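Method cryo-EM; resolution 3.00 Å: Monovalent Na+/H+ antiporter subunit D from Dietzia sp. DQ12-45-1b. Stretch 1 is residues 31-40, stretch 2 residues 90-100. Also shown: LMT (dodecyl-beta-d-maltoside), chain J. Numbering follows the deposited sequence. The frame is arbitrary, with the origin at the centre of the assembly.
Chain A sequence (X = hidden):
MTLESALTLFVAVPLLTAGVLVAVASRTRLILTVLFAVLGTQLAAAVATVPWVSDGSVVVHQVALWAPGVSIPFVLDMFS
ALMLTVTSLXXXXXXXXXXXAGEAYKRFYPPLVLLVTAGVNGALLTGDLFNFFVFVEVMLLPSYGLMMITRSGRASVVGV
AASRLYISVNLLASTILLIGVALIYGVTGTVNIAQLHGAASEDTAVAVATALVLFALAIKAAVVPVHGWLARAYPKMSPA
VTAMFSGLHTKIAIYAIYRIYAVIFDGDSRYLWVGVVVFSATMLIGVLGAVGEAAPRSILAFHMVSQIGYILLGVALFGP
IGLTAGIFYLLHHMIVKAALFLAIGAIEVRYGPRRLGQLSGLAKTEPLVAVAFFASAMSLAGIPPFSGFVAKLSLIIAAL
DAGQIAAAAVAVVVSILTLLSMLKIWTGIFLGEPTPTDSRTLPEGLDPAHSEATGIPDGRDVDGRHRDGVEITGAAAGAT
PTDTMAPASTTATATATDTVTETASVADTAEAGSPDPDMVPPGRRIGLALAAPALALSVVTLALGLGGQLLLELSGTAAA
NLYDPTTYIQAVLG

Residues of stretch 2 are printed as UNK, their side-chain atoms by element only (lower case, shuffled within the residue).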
# COMPACT_ATOMS: atom_id res chain seq x y z
N ILE A 31 -23.59 -8.06 -15.17
CA ILE A 31 -22.73 -7.89 -14.00
C ILE A 31 -22.22 -6.46 -13.91
O ILE A 31 -22.05 -5.94 -12.80
CB ILE A 31 -21.57 -8.90 -14.02
CG1 ILE A 31 -20.61 -8.63 -15.17
CG2 ILE A 31 -22.11 -10.30 -14.12
CD1 ILE A 31 -19.40 -9.53 -15.18
N LEU A 32 -21.98 -5.79 -15.04
CA LEU A 32 -21.56 -4.40 -14.96
C LEU A 32 -22.71 -3.48 -14.58
O LEU A 32 -22.47 -2.38 -14.08
CB LEU A 32 -20.95 -3.96 -16.29
CG LEU A 32 -19.54 -4.47 -16.53
CD1 LEU A 32 -18.99 -3.91 -17.83
CD2 LEU A 32 -18.63 -4.11 -15.37
N THR A 33 -23.95 -3.91 -14.80
CA THR A 33 -25.08 -3.16 -14.25
C THR A 33 -25.19 -3.37 -12.75
O THR A 33 -25.34 -2.41 -11.98
CB THR A 33 -26.38 -3.59 -14.95
OG1 THR A 33 -26.48 -2.92 -16.21
CG2 THR A 33 -27.58 -3.24 -14.10
N VAL A 34 -25.10 -4.63 -12.30
CA VAL A 34 -25.31 -4.94 -10.89
C VAL A 34 -24.18 -4.38 -10.04
O VAL A 34 -24.42 -3.89 -8.92
CB VAL A 34 -25.46 -6.46 -10.71
CG1 VAL A 34 -25.31 -6.85 -9.25
CG2 VAL A 34 -26.80 -6.93 -11.25
N LEU A 35 -22.94 -4.42 -10.54
CA LEU A 35 -21.81 -3.89 -9.78
C LEU A 35 -21.99 -2.41 -9.51
O LEU A 35 -21.80 -1.95 -8.37
CB LEU A 35 -20.51 -4.15 -10.54
CG LEU A 35 -19.32 -3.26 -10.18
CD1 LEU A 35 -18.76 -3.65 -8.83
CD2 LEU A 35 -18.25 -3.33 -11.25
N PHE A 36 -22.36 -1.64 -10.53
CA PHE A 36 -22.53 -0.21 -10.33
C PHE A 36 -23.78 0.11 -9.53
O PHE A 36 -23.79 1.07 -8.76
CB PHE A 36 -22.54 0.52 -11.67
CG PHE A 36 -21.18 0.75 -12.23
CD1 PHE A 36 -20.33 1.68 -11.66
CD2 PHE A 36 -20.74 0.03 -13.32
CE1 PHE A 36 -19.07 1.88 -12.18
CE2 PHE A 36 -19.49 0.23 -13.83
CZ PHE A 36 -18.65 1.16 -13.26
N ALA A 37 -24.83 -0.70 -9.67
CA ALA A 37 -26.00 -0.52 -8.81
C ALA A 37 -25.63 -0.70 -7.34
O ALA A 37 -26.04 0.09 -6.49
CB ALA A 37 -27.11 -1.48 -9.21
N VAL A 38 -24.83 -1.73 -7.04
CA VAL A 38 -24.47 -1.99 -5.65
C VAL A 38 -23.51 -0.93 -5.14
O VAL A 38 -23.64 -0.46 -4.00
CB VAL A 38 -23.87 -3.41 -5.52
CG1 VAL A 38 -22.95 -3.49 -4.33
CG2 VAL A 38 -24.98 -4.43 -5.40
N LEU A 39 -22.54 -0.51 -5.96
CA LEU A 39 -21.62 0.54 -5.52
C LEU A 39 -22.35 1.85 -5.31
O LEU A 39 -22.06 2.58 -4.35
CB LEU A 39 -20.50 0.70 -6.54
CG LEU A 39 -19.49 -0.45 -6.59
CD1 LEU A 39 -18.35 -0.13 -7.54
CD2 LEU A 39 -18.95 -0.75 -5.20
N GLY A 40 -23.33 2.16 -6.16
CA GLY A 40 -24.09 3.39 -5.99
C GLY A 40 -24.98 3.35 -4.76
O GLY A 40 -25.07 4.33 -4.02
N UNK A 90 -14.49 6.40 -3.84
CA UNK A 90 -13.27 6.06 -4.57
C UNK A 90 -13.43 4.76 -5.34
O UNK A 90 -13.02 4.67 -6.50
c UNK A 90 -11.79 8.42 -3.87
c UNK A 90 -11.63 7.24 -2.93
c UNK A 90 -12.10 5.95 -3.60
c UNK A 90 -10.20 7.10 -2.47
N UNK A 91 -14.04 3.75 -4.72
CA UNK A 91 -14.25 2.48 -5.40
C UNK A 91 -15.18 2.65 -6.59
O UNK A 91 -14.95 2.08 -7.66
o UNK A 91 -14.05 1.46 -3.22
c UNK A 91 -14.82 1.45 -4.43
c UNK A 91 -14.75 0.06 -5.04
N UNK A 92 -16.24 3.46 -6.44
CA UNK A 92 -17.17 3.68 -7.54
C UNK A 92 -16.48 4.37 -8.71
O UNK A 92 -16.64 3.95 -9.87
c UNK A 92 -18.36 4.50 -7.06
c UNK A 92 -19.95 3.85 -8.87
c UNK A 92 -19.33 5.01 -8.12
c UNK A 92 -20.41 5.86 -7.48
N UNK A 93 -15.69 5.41 -8.44
CA UNK A 93 -15.03 6.11 -9.53
C UNK A 93 -13.93 5.27 -10.17
O UNK A 93 -13.74 5.30 -11.39
o UNK A 93 -13.39 7.20 -8.13
c UNK A 93 -14.46 7.44 -9.05
c UNK A 93 -15.53 8.28 -8.39
N UNK A 94 -13.21 4.48 -9.37
CA UNK A 94 -12.19 3.61 -9.96
C UNK A 94 -12.82 2.48 -10.77
O UNK A 94 -12.25 2.06 -11.78
s UNK A 94 -10.31 4.30 -8.01
c UNK A 94 -11.28 3.05 -8.87
N UNK A 95 -14.01 2.01 -10.39
CA UNK A 95 -14.69 1.02 -11.21
C UNK A 95 -15.20 1.65 -12.50
O UNK A 95 -15.13 1.03 -13.57
c UNK A 95 -15.84 0.39 -10.43
N UNK A 96 -15.71 2.88 -12.43
CA UNK A 96 -16.14 3.58 -13.64
C UNK A 96 -14.96 3.88 -14.55
O UNK A 96 -15.14 3.99 -15.77
c UNK A 96 -16.88 4.86 -13.28
N UNK A 97 -13.76 4.02 -13.99
CA UNK A 97 -12.57 4.18 -14.81
C UNK A 97 -12.13 2.85 -15.41
O UNK A 97 -11.71 2.80 -16.57
c UNK A 97 -10.11 4.80 -14.69
c UNK A 97 -11.44 4.78 -13.98
c UNK A 97 -9.21 3.76 -14.55
c UNK A 97 -9.75 5.88 -15.47
c UNK A 97 -8.00 3.78 -15.19
c UNK A 97 -8.53 5.91 -16.12
c UNK A 97 -7.65 4.86 -15.98
N UNK A 98 -12.22 1.77 -14.64
CA UNK A 98 -11.82 0.46 -15.14
C UNK A 98 -12.74 -0.03 -16.24
O UNK A 98 -12.31 -0.78 -17.12
c UNK A 98 -11.77 -0.55 -14.00
N UNK A 99 -14.01 0.37 -16.21
CA UNK A 99 -14.93 -0.02 -17.27
C UNK A 99 -14.50 0.59 -18.60
O UNK A 99 -14.56 -0.06 -19.65
c UNK A 99 -16.91 -0.61 -15.89
c UNK A 99 -16.37 0.36 -16.91
c UNK A 99 -17.25 0.36 -18.14
N UNK A 100 -14.04 1.84 -18.58
CA UNK A 100 -13.62 2.50 -19.81
C UNK A 100 -12.21 2.11 -20.22
O UNK A 100 -11.91 2.06 -21.42
c UNK A 100 -13.72 4.02 -19.65
C1 LMT J . -16.28 1.69 -23.41
C2 LMT J . -17.27 2.70 -22.92
C3 LMT J . -16.92 3.41 -21.65
C4 LMT J . -18.20 3.94 -21.06
C5 LMT J . -17.99 4.31 -19.63
C6 LMT J . -19.25 4.19 -18.84
C7 LMT J . -18.96 4.33 -17.38
C8 LMT J . -20.23 4.19 -16.62
C9 LMT J . -20.12 4.45 -15.16
C10 LMT J . -21.50 4.69 -14.64
C11 LMT J . -21.50 5.00 -13.18
C12 LMT J . -20.78 6.27 -12.87

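Position 90 carries four carbons, forked at the second beyond the CA, and its side chain is out of reach of stretch 1. That fork makes it Leu-90, a buried residue that takes no part in this contact. Position 91 has one carbon bearing an oxygen and a carbon; its CA-to-CB bond points sideways, and it meets Leu-39. The branching oxygen and carbon mark Thr-91. Its closest approach is through the backbone, with Leu-39 CD1 4.1 Å from Thr-91 O; the hydroxyl is hydrogen-bonded elsewhere in the structure.

Position 92 again shows four carbons forked at the second. The bond to CB leaves sideways, yet the end of the chain comes nearer and meets the ring of Phe-36 and the CB of Leu-39. This is Leu-92, chi1 t and chi2 p, and one methyl serves both neighbours: Leu-92 CD1 lies 3.6 Å from Phe-36 CD1 and 4.0 Å from Leu-39 CB.

Position 93 repeats the pattern of one carbon with an oxygen and a carbon, but points away from stretch 1. It is Thr-93, and it spends its hydroxyl on its own helix, Thr-93 OG1 donating to Leu-90 O at 3.0 Å. Position 94 has one carbon and then a sulfur, and it touches nothing on stretch 1; the sulfur makes it Cys-94.

Position 95 has a single carbon, directed toward stretch 1, where it meets Leu-39 and Phe-36; one carbon makes it Ala-95. Ala-95 CB is 3.9 Å from Leu-39 CD1 and 4.0 Å from Phe-36 CE1, while Ala-95 O sits 3.5 Å from Phe-36 CZ. Position 96 is also one carbon, set sideways and meeting Phe-36, and is therefore Ala-96. Here the ring reaches the backbone itself, Phe-36 CZ lying 3.5 Å from Ala-96 CA, an approach that goes with the small side chain.

Position 97 holds one carbon and then a ring of six, with no oxygen, turned away from stretch 1: Phe-97. Position 98, a single carbon set sideways that makes no contact, is Ala-98. Position 99 has one carbon carrying two others, points toward stretch 1 and meets Phe-36 and Leu-32. This is Val-99, whose CG2 packs 3.4 Å from Phe-36 CE2 and 3.9 Å from Leu-32 CD2. Position 100 is one carbon again, out of reach of stretch 1: Ala-100, with its CB 3.8 Å from LMT C3.

The rule is a knob in a hole. The two helices run nearly antiparallel, at 158°, with axes 9.8 Å apart at closest approach, and Phe-36 spans the gap. Its side chain sits among Leu-92, Ala-95, Ala-96 and Val-99, which meet the ring at its edge; the two alanines leave the hole open down to the backbone, and Leu-92 and Val-99 help to line it. One face of the ring is covered by the detergent tail at LMT C9. Leu-39 and Leu-32 extend the apolar packing along the helix. No hydrogen bond crosses between the stretches, so shape and apolar surface carry this contact, burying 381 Å² in all.

Stretch 2 (90-100) LTLTCAAFAVA
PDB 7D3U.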